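Side-chain contacts in seryl-tRNA synthetase, cytoplasmic (Candida albicans, PDB 3QO8), which attaches serine to its cognate tRNA in two steps, activating serine with ATP to Ser-AMP and then passing it to the acceptor end of the tRNA: residues E229-V234 and S247-S252; K202-L207 and D317-C322; A253-E258 and L267-A272. One frame throughout, in Å; residues are numbered along the deposited sequence. Where two conformers were deposited one is given.

How the interactions relate
All three contacts belong to the catalytic core of one subunit, and each also reaches the second subunit. Interaction 1 lies closest to the active site, since E248 of 247-252 binds the seryl-adenylate analogue SSA directly. Interactions 2 and 3, whose centres are about 13 Å apart, meet on neighbouring parallel strands: V205 N lies 2.8 Å from R270 O, and L207 N 2.9 Å from A272 O. I251 of interaction 1 packs against both of the others, on L207 of interaction 2 and on Y271 of interaction 3. Nearest side-chain atoms of M319 and Y271 are about 8 and 12 Å from SSA, so these two contacts lie further from the ligand than interaction 1.

Interaction 1. Residues E229-V234 and S247-S252; sequences EELYKV and SEQPIS. With SSA (5'-O-(N-(L-seryl)-sulfamoyl)adenosine), chain B.
E230 and L231 make a thin, buried contact with Q249, joining the loop ahead of strand 233-236 to the short helix 248-252 beside the seryl-adenylate pocket. No hydrogen bond crosses it. Carboxylate oxygen E230 OE1 stops 4.2 Å from Q249 NE2, with the carboxylate and amide planes nearly perpendicular at 89°, while methyl L231 CD2 lies 4.3 Å from Q249 OE1. The polar ends are held by other partners: Q226 donates to E230 OE1, and the backbone N of A245 donates to Q249 OE1, which limits how freely the amide can turn. One residue before Q249, E248 reaches the ligand. In the conformer given, its chain runs extended from a CG anti to the backbone N (chi1 179°), and E248 OE1 accepts a 2.8 Å hydrogen bond from the seryl amino nitrogen, SSA N10. In that same conformer Q377 holds the other oxygen, OE2, and so probably helps to orient the carboxylate. Within the helix, S252 OG donates to Q249 O at 2.8 Å. Helix 248-252 rests on strand 297-307 through E302 and F304, L231 packs on Y242 of strand 239-243, and K233 pairs with an antiparallel strand of the second subunit.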
loop_
_atom_site.group_PDB
_atom_site.type_symbol
_atom_site.label_atom_id
_atom_site.label_comp_id
_atom_site.label_asym_id
_atom_site.label_seq_id
_atom_site.Cartn_x
_atom_site.Cartn_y
_atom_site.Cartn_z
ATOM N N GLU A 229 0.017 17.312 -6.761
ATOM C CA GLU A 229 0.691 17.342 -5.469
ATOM C C GLU A 229 0.197 16.292 -4.484
ATOM O O GLU A 229 0.576 16.315 -3.309
ATOM C CB GLU A 229 0.582 18.737 -4.841
ATOM C CG GLU A 229 -0.840 19.199 -4.573
ATOM C CD GLU A 229 -0.901 20.636 -4.079
ATOM O OE1 GLU A 229 0.147 21.320 -4.096
ATOM O OE2 GLU A 229 -1.996 21.080 -3.671
ATOM N N GLU A 230 -0.651 15.380 -4.948
ATOM C CA GLU A 230 -1.203 14.381 -4.036
ATOM C C GLU A 230 -0.763 12.955 -4.356
ATOM O O GLU A 230 -0.331 12.232 -3.456
ATOM C CB GLU A 230 -2.738 14.470 -3.961
ATOM C CG GLU A 230 -3.353 13.731 -2.766
ATOM C CD GLU A 230 -4.883 13.643 -2.830
ATOM O OE1 GLU A 230 -5.429 13.440 -3.943
ATOM O OE2 GLU A 230 -5.540 13.769 -1.767
ATOM N N LEU A 231 -0.857 12.553 -5.625
ATOM C CA LEU A 231 -0.783 11.126 -5.960
ATOM C C LEU A 231 0.610 10.616 -6.293
ATOM O O LEU A 231 1.345 11.232 -7.063
ATOM C CB LEU A 231 -1.724 10.789 -7.117
ATOM C CG LEU A 231 -3.207 11.055 -6.865
ATOM C CD1 LEU A 231 -4.004 10.716 -8.112
ATOM C CD2 LEU A 231 -3.695 10.248 -5.668
ATOM N N TYR A 232 0.957 9.467 -5.722
ATOM C CA TYR A 232 2.199 8.816 -6.061
ATOM C C TYR A 232 1.960 8.037 -7.331
ATOM O O TYR A 232 0.956 7.329 -7.454
ATOM C CB TYR A 232 2.602 7.810 -4.988
ATOM C CG TYR A 232 3.131 8.401 -3.709
ATOM C CD1 TYR A 232 4.479 8.700 -3.568
ATOM C CD2 TYR A 232 2.287 8.634 -2.638
ATOM C CE1 TYR A 232 4.974 9.226 -2.395
ATOM C CE2 TYR A 232 2.766 9.157 -1.453
ATOM C CZ TYR A 232 4.111 9.448 -1.339
ATOM O OH TYR A 232 4.588 9.965 -0.163
ATOM N N LYS A 233 2.893 8.131 -8.263
ATOM C CA LYS A 233 2.834 7.309 -9.462
ATOM C C LYS A 233 3.593 5.989 -9.237
ATOM O O LYS A 233 4.607 5.955 -8.542
ATOM C CB LYS A 233 3.399 8.096 -10.649
ATOM C CG LYS A 233 3.186 7.438 -12.003
ATOM C CD LYS A 233 3.714 8.304 -13.138
ATOM C CE LYS A 233 2.893 9.573 -13.292
ATOM N NZ LYS A 233 3.416 10.455 -14.380
ATOM N N VAL A 234 3.083 4.899 -9.806
ATOM C CA VAL A 234 3.706 3.594 -9.666
ATOM C C VAL A 234 4.273 3.168 -11.017
ATOM O O VAL A 234 3.581 3.251 -12.021
ATOM C CB VAL A 234 2.670 2.552 -9.179
ATOM C CG1 VAL A 234 3.239 1.168 -9.223
ATOM C CG2 VAL A 234 2.208 2.891 -7.760
ATOM N N SER A 247 -9.955 5.427 -0.392
ATOM C CA SER A 247 -10.765 4.384 -1.019
ATOM C C SER A 247 -11.944 4.955 -1.808
ATOM O O SER A 247 -12.557 4.255 -2.618
ATOM C CB SER A 247 -11.220 3.314 -0.012
ATOM O OG SER A 247 -12.039 3.863 1.017
ATOM N N GLU A 248 -12.251 6.228 -1.563
ATOM C CA GLU A 248 -13.261 6.945 -2.333
ATOM C C GLU A 248 -13.002 6.773 -3.826
ATOM O O GLU A 248 -13.919 6.566 -4.616
ATOM C CB GLU A 248 -13.243 8.438 -1.981
ATOM C CG GLU A 248 -14.253 9.274 -2.752
ATOM C CD GLU A 248 -13.895 10.768 -2.818
ATOM O OE1 GLU A 248 -13.251 11.308 -1.879
ATOM O OE2 GLU A 248 -14.262 11.399 -3.834
ATOM N N GLN A 249 -11.736 6.861 -4.207
ATOM C CA GLN A 249 -11.365 6.825 -5.615
ATOM C C GLN A 249 -11.741 5.504 -6.308
ATOM O O GLN A 249 -12.536 5.510 -7.252
ATOM C CB GLN A 249 -9.897 7.214 -5.791
ATOM C CG GLN A 249 -9.706 8.724 -5.630
ATOM C CD GLN A 249 -8.296 9.127 -5.204
ATOM O OE1 GLN A 249 -7.476 8.294 -4.820
ATOM N NE2 GLN A 249 -8.016 10.422 -5.270
ATOM N N PRO A 250 -11.203 4.364 -5.832
ATOM C CA PRO A 250 -11.578 3.121 -6.528
ATOM C C PRO A 250 -13.043 2.717 -6.292
ATOM O O PRO A 250 -13.684 2.169 -7.182
ATOM C CB PRO A 250 -10.604 2.065 -5.952
ATOM C CG PRO A 250 -10.161 2.615 -4.603
ATOM C CD PRO A 250 -10.180 4.154 -4.789
ATOM N N ILE A 251 -13.577 3.002 -5.113
ATOM C CA ILE A 251 -14.950 2.617 -4.828
ATOM C C ILE A 251 -15.934 3.451 -5.657
ATOM O O ILE A 251 -16.985 2.963 -6.063
ATOM C CB ILE A 251 -15.251 2.688 -3.306
ATOM C CG1 ILE A 251 -14.370 1.671 -2.565
ATOM C CG2 ILE A 251 -16.753 2.460 -3.048
ATOM C CD1 ILE A 251 -14.513 1.649 -1.023
ATOM N N SER A 252 -15.596 4.708 -5.934
ATOM C CA SER A 252 -16.466 5.518 -6.783
ATOM C C SER A 252 -16.535 4.902 -8.187
ATOM O O SER A 252 -17.556 4.995 -8.865
ATOM C CB SER A 252 -16.002 6.983 -6.855
ATOM O OG SER A 252 -14.831 7.120 -7.648
HETATM N N10 SSA B . -12.771 10.416 0.688
HETATM C CA SSA B . -12.823 11.644 1.479
HETATM C CB SSA B . -13.588 11.397 2.779
HETATM O OG SSA B . -12.823 10.552 3.661
HETATM C C9 SSA B . -11.434 12.130 1.783
HETATM O O9 SSA B . -10.445 11.472 1.482
HETATM N N8 SSA B . -11.349 13.304 2.400
HETATM S S1 SSA B . -9.998 13.841 3.073
HETATM O O1S SSA B . -8.994 14.202 2.114
HETATM O O2S SSA B . -10.320 14.965 3.888
HETATM O "O5'" SSA B . -9.429 12.762 4.014
HETATM C "C5'" SSA B . -10.238 12.161 5.010
HETATM C "C4'" SSA B . -9.478 12.151 6.341
HETATM O "O4'" SSA B . -8.240 11.433 6.276
HETATM C "C3'" SSA B . -9.081 13.526 6.829
HETATM O "O3'" SSA B . -10.216 14.186 7.411
HETATM C "C2'" SSA B . -7.995 13.172 7.837
HETATM O "O2'" SSA B . -8.585 12.724 9.073
HETATM C "C1'" SSA B . -7.298 11.974 7.193
HETATM N N9 SSA B . -6.093 12.415 6.460
HETATM C C8 SSA B . -6.054 13.147 5.335
HETATM N N7 SSA B . -4.762 13.347 4.995
HETATM C C5 SSA B . -4.004 12.724 5.916
HETATM C C6 SSA B . -2.640 12.575 6.079
HETATM N N6 SSA B . -1.806 13.143 5.181
HETATM N N1 SSA B . -2.170 11.867 7.132
HETATM C C2 SSA B . -3.013 11.314 8.012
HETATM N N3 SSA B . -4.340 11.433 7.873
HETATM C C4 SSA B . -4.849 12.144 6.841
#

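Interaction 2. Residues K202-L207 and D317-C322; sequences KGYVPL and DRMIGC
K202 and Y204 close on C322 from two directions. The aliphatic part of the lysine passes over the thiol, with K202 CD 3.5 Å from C322 SG, and the phenol oxygen Y204 OH lies 3.9 Å from the same sulfur. Y204 OH also meets the chain of M319, 4.0 Å from its CG, the two side chains running at a slant to each other. C322 SG stands anti to its carbonyl carbon (chi1 -81°), which places it between lysine and tyrosine. Beyond CD the lysine bends at its last torsion (chi4 -60°), and NZ forms a salt bridge with E325, one turn further along helix 312-329; K202 thus grips that helix by both its methylenes and its charge. G203, at positive phi, is the C' residue of a Schellman motif that ends helix 183-200, with Y204 N bonded to L199 O, and the chain then enters strand 205-208 of the class II synthetase sheet. Helix 312-329 lies against this sheet. Q303 of strand 297-307 ties the layers together, its NE2 bonding M319 O and its OE1 making a weak hydrogen bond with Y204 OH. M319 packs further on L401 and S403, while L207 pairs with a strand of the second subunit.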
loop_
_atom_site.group_PDB
_atom_site.type_symbol
_atom_site.label_atom_id
_atom_site.label_comp_id
_atom_site.label_asym_id
_atom_site.label_seq_id
_atom_site.Cartn_x
_atom_site.Cartn_y
_atom_site.Cartn_z
ATOM N N LYS A 202 -24.966 -1.029 10.348
ATOM C CA LYS A 202 -25.871 -0.037 9.786
ATOM C C LYS A 202 -26.233 -0.346 8.338
ATOM O O LYS A 202 -26.784 0.494 7.638
ATOM C CB LYS A 202 -25.251 1.349 9.879
ATOM C CG LYS A 202 -25.183 1.876 11.290
ATOM C CD LYS A 202 -24.493 3.208 11.343
ATOM C CE LYS A 202 -24.467 3.712 12.762
ATOM N NZ LYS A 202 -25.852 3.859 13.294
ATOM N N GLY A 203 -25.899 -1.546 7.891
ATOM C CA GLY A 203 -26.253 -1.978 6.549
ATOM C C GLY A 203 -25.237 -1.662 5.466
ATOM O O GLY A 203 -25.511 -1.888 4.289
ATOM N N TYR A 204 -24.068 -1.146 5.849
ATOM C CA TYR A 204 -22.999 -0.907 4.886
ATOM C C TYR A 204 -22.339 -2.228 4.531
ATOM O O TYR A 204 -22.182 -3.106 5.379
ATOM C CB TYR A 204 -21.925 0.019 5.463
ATOM C CG TYR A 204 -22.311 1.474 5.585
ATOM C CD1 TYR A 204 -21.609 2.461 4.897
ATOM C CD2 TYR A 204 -23.354 1.872 6.413
ATOM C CE1 TYR A 204 -21.953 3.820 5.024
ATOM C CE2 TYR A 204 -23.706 3.214 6.536
ATOM C CZ TYR A 204 -23.004 4.181 5.842
ATOM O OH TYR A 204 -23.361 5.516 5.980
ATOM N N VAL A 205 -21.943 -2.361 3.275
ATOM C CA VAL A 205 -21.227 -3.542 2.813
ATOM C C VAL A 205 -19.716 -3.308 2.917
ATOM O O VAL A 205 -19.188 -2.401 2.286
ATOM C CB VAL A 205 -21.607 -3.832 1.354
ATOM C CG1 VAL A 205 -20.765 -4.975 0.779
ATOM C CG2 VAL A 205 -23.104 -4.130 1.257
ATOM N N PRO A 206 -19.015 -4.129 3.717
ATOM C CA PRO A 206 -17.559 -3.979 3.801
ATOM C C PRO A 206 -16.925 -4.181 2.444
ATOM O O PRO A 206 -17.246 -5.138 1.726
ATOM C CB PRO A 206 -17.141 -5.096 4.761
ATOM C CG PRO A 206 -18.375 -5.333 5.608
ATOM C CD PRO A 206 -19.522 -5.158 4.646
ATOM N N LEU A 207 -16.029 -3.280 2.077
ATOM C CA LEU A 207 -15.420 -3.388 0.760
ATOM C C LEU A 207 -13.972 -2.962 0.858
ATOM O O LEU A 207 -13.702 -1.784 1.070
ATOM C CB LEU A 207 -16.176 -2.493 -0.221
ATOM C CG LEU A 207 -15.831 -2.591 -1.701
ATOM C CD1 LEU A 207 -16.076 -4.010 -2.202
ATOM C CD2 LEU A 207 -16.641 -1.584 -2.496
ATOM N N ASP A 317 -27.109 13.941 5.509
ATOM C CA ASP A 317 -27.352 14.105 6.948
ATOM C C ASP A 317 -27.148 12.782 7.698
ATOM O O ASP A 317 -26.571 12.750 8.793
ATOM C CB ASP A 317 -28.751 14.661 7.219
ATOM C CG ASP A 317 -28.884 16.127 6.841
ATOM O OD1 ASP A 317 -27.862 16.843 6.809
ATOM O OD2 ASP A 317 -30.018 16.566 6.578
ATOM N N ARG A 318 -27.612 11.691 7.101
ATOM C CA ARG A 318 -27.450 10.359 7.672
ATOM C C ARG A 318 -25.969 10.003 7.834
ATOM O O ARG A 318 -25.554 9.429 8.841
ATOM C CB ARG A 318 -28.144 9.348 6.761
ATOM C CG ARG A 318 -28.435 8.000 7.384
ATOM C CD ARG A 318 -29.498 7.257 6.573
ATOM N NE ARG A 318 -30.812 7.884 6.691
ATOM C CZ ARG A 318 -31.563 8.280 5.666
ATOM N NH1 ARG A 318 -31.147 8.124 4.414
ATOM N NH2 ARG A 318 -32.744 8.837 5.896
ATOM N N MET A 319 -25.174 10.339 6.823
ATOM C CA MET A 319 -23.758 9.982 6.824
ATOM C C MET A 319 -22.933 10.768 7.850
ATOM O O MET A 319 -22.102 10.186 8.553
ATOM C CB MET A 319 -23.154 10.138 5.425
ATOM C CG MET A 319 -23.746 9.166 4.411
ATOM S SD MET A 319 -23.324 9.586 2.719
ATOM C CE MET A 319 -21.556 9.241 2.708
ATOM N N ILE A 320 -23.140 12.080 7.937
ATOM C CA ILE A 320 -22.399 12.845 8.946
ATOM C C ILE A 320 -22.885 12.395 10.322
ATOM O O ILE A 320 -22.108 12.330 11.279
ATOM C CB ILE A 320 -22.505 14.394 8.747
ATOM C CG1 ILE A 320 -21.548 15.126 9.704
ATOM C CG2 ILE A 320 -23.945 14.880 8.895
ATOM C CD1 ILE A 320 -20.068 14.792 9.406
ATOM N N GLY A 321 -24.163 12.040 10.405
ATOM C CA GLY A 321 -24.724 11.542 11.652
ATOM C C GLY A 321 -24.042 10.244 12.072
ATOM O O GLY A 321 -23.734 10.029 13.252
ATOM N N CYS A 322 -23.804 9.370 11.105
ATOM C CA CYS A 322 -23.066 8.127 11.368
ATOM C C CYS A 322 -21.673 8.403 11.940
ATOM O O CYS A 322 -21.241 7.749 12.887
ATOM C CB CYS A 322 -22.926 7.265 10.097
ATOM S SG CYS A 322 -24.375 6.264 9.710
#

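Interaction 3. Residues A253-E258 and L267-A272; sequences AYHAGE and LPVRYA
Three rings, Y254, H255 and Y271, form an aromatic cluster. Y254 CD2 sits 3.5 Å over one face of the H255 imidazole, displaced from the ring centre, while Y271 OH and the E258 carboxylate sit at its edge. H255 and Y271 meet rim to rim, their planes 27° apart, with H255 NE2 at the edge of the phenol ring. Y254 and Y271 are steeply inclined at 71°, and Y254 CE2 comes to 3.4 Å from Y271 OH. The cluster joins the turns after helix 248-252 to strand 269-278 of the antiparallel-rich sheet that defines class II synthetases. A type I turn from A253 to A256 overlaps a type II turn from H255 to E258, and both aromatic side chains set off toward the strand. The Y254 ring swings away from its own backbone N and comes beside the Y271 phenol. In the conformer given, V269 CG1 lies 4.2 Å from H255 NE2. From the second subunit, R181 bonds Y254 OH, F179 meets the Y254 ring edge-to-face, and R168 forms a salt bridge with E258. Both imidazole nitrogens are engaged: H255 NE2 and Y271 OH share a short 2.5 Å hydrogen bond in which either may be the donor, and H255 ND1 donates almost straight (174°) to E258 OE1 at 2.8 Å, reaching it from above the carboxylate plane.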
loop_
_atom_site.group_PDB
_atom_site.type_symbol
_atom_site.label_atom_id
_atom_site.label_comp_id
_atom_site.label_asym_id
_atom_site.label_seq_id
_atom_site.Cartn_x
_atom_site.Cartn_y
_atom_site.Cartn_z
ATOM N N ALA A 253 -15.451 4.254 -8.613
ATOM C CA ALA A 253 -15.421 3.640 -9.943
ATOM C C ALA A 253 -15.968 2.213 -9.947
ATOM O O ALA A 253 -16.072 1.596 -11.002
ATOM C CB ALA A 253 -14.012 3.651 -10.502
ATOM N N TYR A 254 -16.299 1.693 -8.767
ATOM C CA TYR A 254 -16.775 0.313 -8.613
ATOM C C TYR A 254 -17.966 0.019 -9.535
ATOM O O TYR A 254 -18.003 -1.016 -10.202
ATOM C CB TYR A 254 -17.156 0.070 -7.149
ATOM C CG TYR A 254 -17.433 -1.369 -6.741
ATOM C CD1 TYR A 254 -16.395 -2.289 -6.600
ATOM C CD2 TYR A 254 -18.720 -1.789 -6.446
ATOM C CE1 TYR A 254 -16.635 -3.595 -6.195
ATOM C CE2 TYR A 254 -18.977 -3.097 -6.042
ATOM C CZ TYR A 254 -17.926 -3.989 -5.914
ATOM O OH TYR A 254 -18.180 -5.280 -5.524
ATOM N N HIS A 255 -18.936 0.930 -9.571
ATOM C CA HIS A 255 -20.132 0.743 -10.399
ATOM C C HIS A 255 -20.092 1.536 -11.702
ATOM O O HIS A 255 -21.133 1.747 -12.324
ATOM C CB HIS A 255 -21.401 1.113 -9.620
ATOM C CG HIS A 255 -21.715 0.176 -8.500
ATOM N ND1 HIS A 255 -22.097 -1.133 -8.712
ATOM C CD2 HIS A 255 -21.708 0.353 -7.157
ATOM C CE1 HIS A 255 -22.296 -1.724 -7.547
ATOM N NE2 HIS A 255 -22.069 -0.844 -6.589
ATOM N N ALA A 256 -18.906 1.979 -12.115
ATOM C CA ALA A 256 -18.768 2.682 -13.393
ATOM C C ALA A 256 -19.421 1.880 -14.518
ATOM O O ALA A 256 -19.245 0.654 -14.601
ATOM C CB ALA A 256 -17.297 2.917 -13.726
ATOM N N GLY A 257 -20.162 2.575 -15.379
ATOM C CA GLY A 257 -20.782 1.973 -16.548
ATOM C C GLY A 257 -21.935 1.053 -16.213
ATOM O O GLY A 257 -22.358 0.262 -17.048
ATOM N N GLU A 258 -22.442 1.143 -14.987
ATOM C CA GLU A 258 -23.565 0.310 -14.573
ATOM C C GLU A 258 -24.826 1.159 -14.460
ATOM O O GLU A 258 -24.770 2.379 -14.575
ATOM C CB GLU A 258 -23.253 -0.438 -13.268
ATOM C CG GLU A 258 -22.117 -1.449 -13.437
ATOM C CD GLU A 258 -21.710 -2.126 -12.134
ATOM O OE1 GLU A 258 -22.544 -2.230 -11.211
ATOM O OE2 GLU A 258 -20.549 -2.557 -12.038
ATOM N N LEU A 267 -31.381 1.105 -4.667
ATOM C CA LEU A 267 -30.632 2.129 -3.943
ATOM C C LEU A 267 -31.372 2.458 -2.654
ATOM O O LEU A 267 -32.577 2.235 -2.560
ATOM C CB LEU A 267 -30.501 3.386 -4.810
ATOM C CG LEU A 267 -29.748 3.223 -6.135
ATOM C CD1 LEU A 267 -29.855 4.491 -6.980
ATOM C CD2 LEU A 267 -28.288 2.880 -5.842
ATOM N N PRO A 268 -30.658 3.007 -1.657
ATOM C CA PRO A 268 -29.238 3.358 -1.721
ATOM C C PRO A 268 -28.326 2.149 -1.580
ATOM O O PRO A 268 -28.707 1.139 -0.988
ATOM C CB PRO A 268 -29.056 4.255 -0.490
ATOM C CG PRO A 268 -30.025 3.692 0.491
ATOM C CD PRO A 268 -31.245 3.345 -0.349
ATOM N N VAL A 269 -27.133 2.246 -2.146
ATOM C CA VAL A 269 -26.090 1.252 -1.926
ATOM C C VAL A 269 -25.023 1.902 -1.044
ATOM O O VAL A 269 -24.507 2.964 -1.384
ATOM C CB VAL A 269 -25.463 0.807 -3.256
ATOM C CG1 VAL A 269 -24.164 0.091 -3.015
ATOM C CG2 VAL A 269 -26.437 -0.070 -4.050
ATOM N N ARG A 270 -24.709 1.279 0.082
ATOM C CA ARG A 270 -23.780 1.865 1.038
ATOM C C ARG A 270 -22.565 0.963 1.252
ATOM O O ARG A 270 -22.719 -0.205 1.600
ATOM C CB ARG A 270 -24.498 2.093 2.366
ATOM C CG ARG A 270 -25.776 2.968 2.245
ATOM C CD ARG A 270 -26.317 3.327 3.625
ATOM N NE ARG A 270 -27.391 4.325 3.578
ATOM C CZ ARG A 270 -28.662 4.072 3.865
ATOM N NH1 ARG A 270 -29.024 2.848 4.232
ATOM N NH2 ARG A 270 -29.571 5.044 3.810
ATOM N N TYR A 271 -21.368 1.507 1.040
ATOM C CA TYR A 271 -20.130 0.747 1.239
ATOM C C TYR A 271 -19.315 1.281 2.425
ATOM O O TYR A 271 -19.134 2.489 2.574
ATOM C CB TYR A 271 -19.261 0.772 -0.013
ATOM C CG TYR A 271 -19.896 0.050 -1.173
ATOM C CD1 TYR A 271 -20.100 -1.329 -1.126
ATOM C CD2 TYR A 271 -20.316 0.737 -2.298
ATOM C CE1 TYR A 271 -20.710 -2.010 -2.195
ATOM C CE2 TYR A 271 -20.917 0.072 -3.360
ATOM C CZ TYR A 271 -21.106 -1.299 -3.302
ATOM O OH TYR A 271 -21.708 -1.949 -4.359
ATOM N N ALA A 272 -18.857 0.359 3.262
ATOM C CA ALA A 272 -17.866 0.642 4.281
ATOM C C ALA A 272 -16.511 0.318 3.660
ATOM O O ALA A 272 -16.047 -0.833 3.699
ATOM C CB ALA A 272 -18.128 -0.212 5.506
#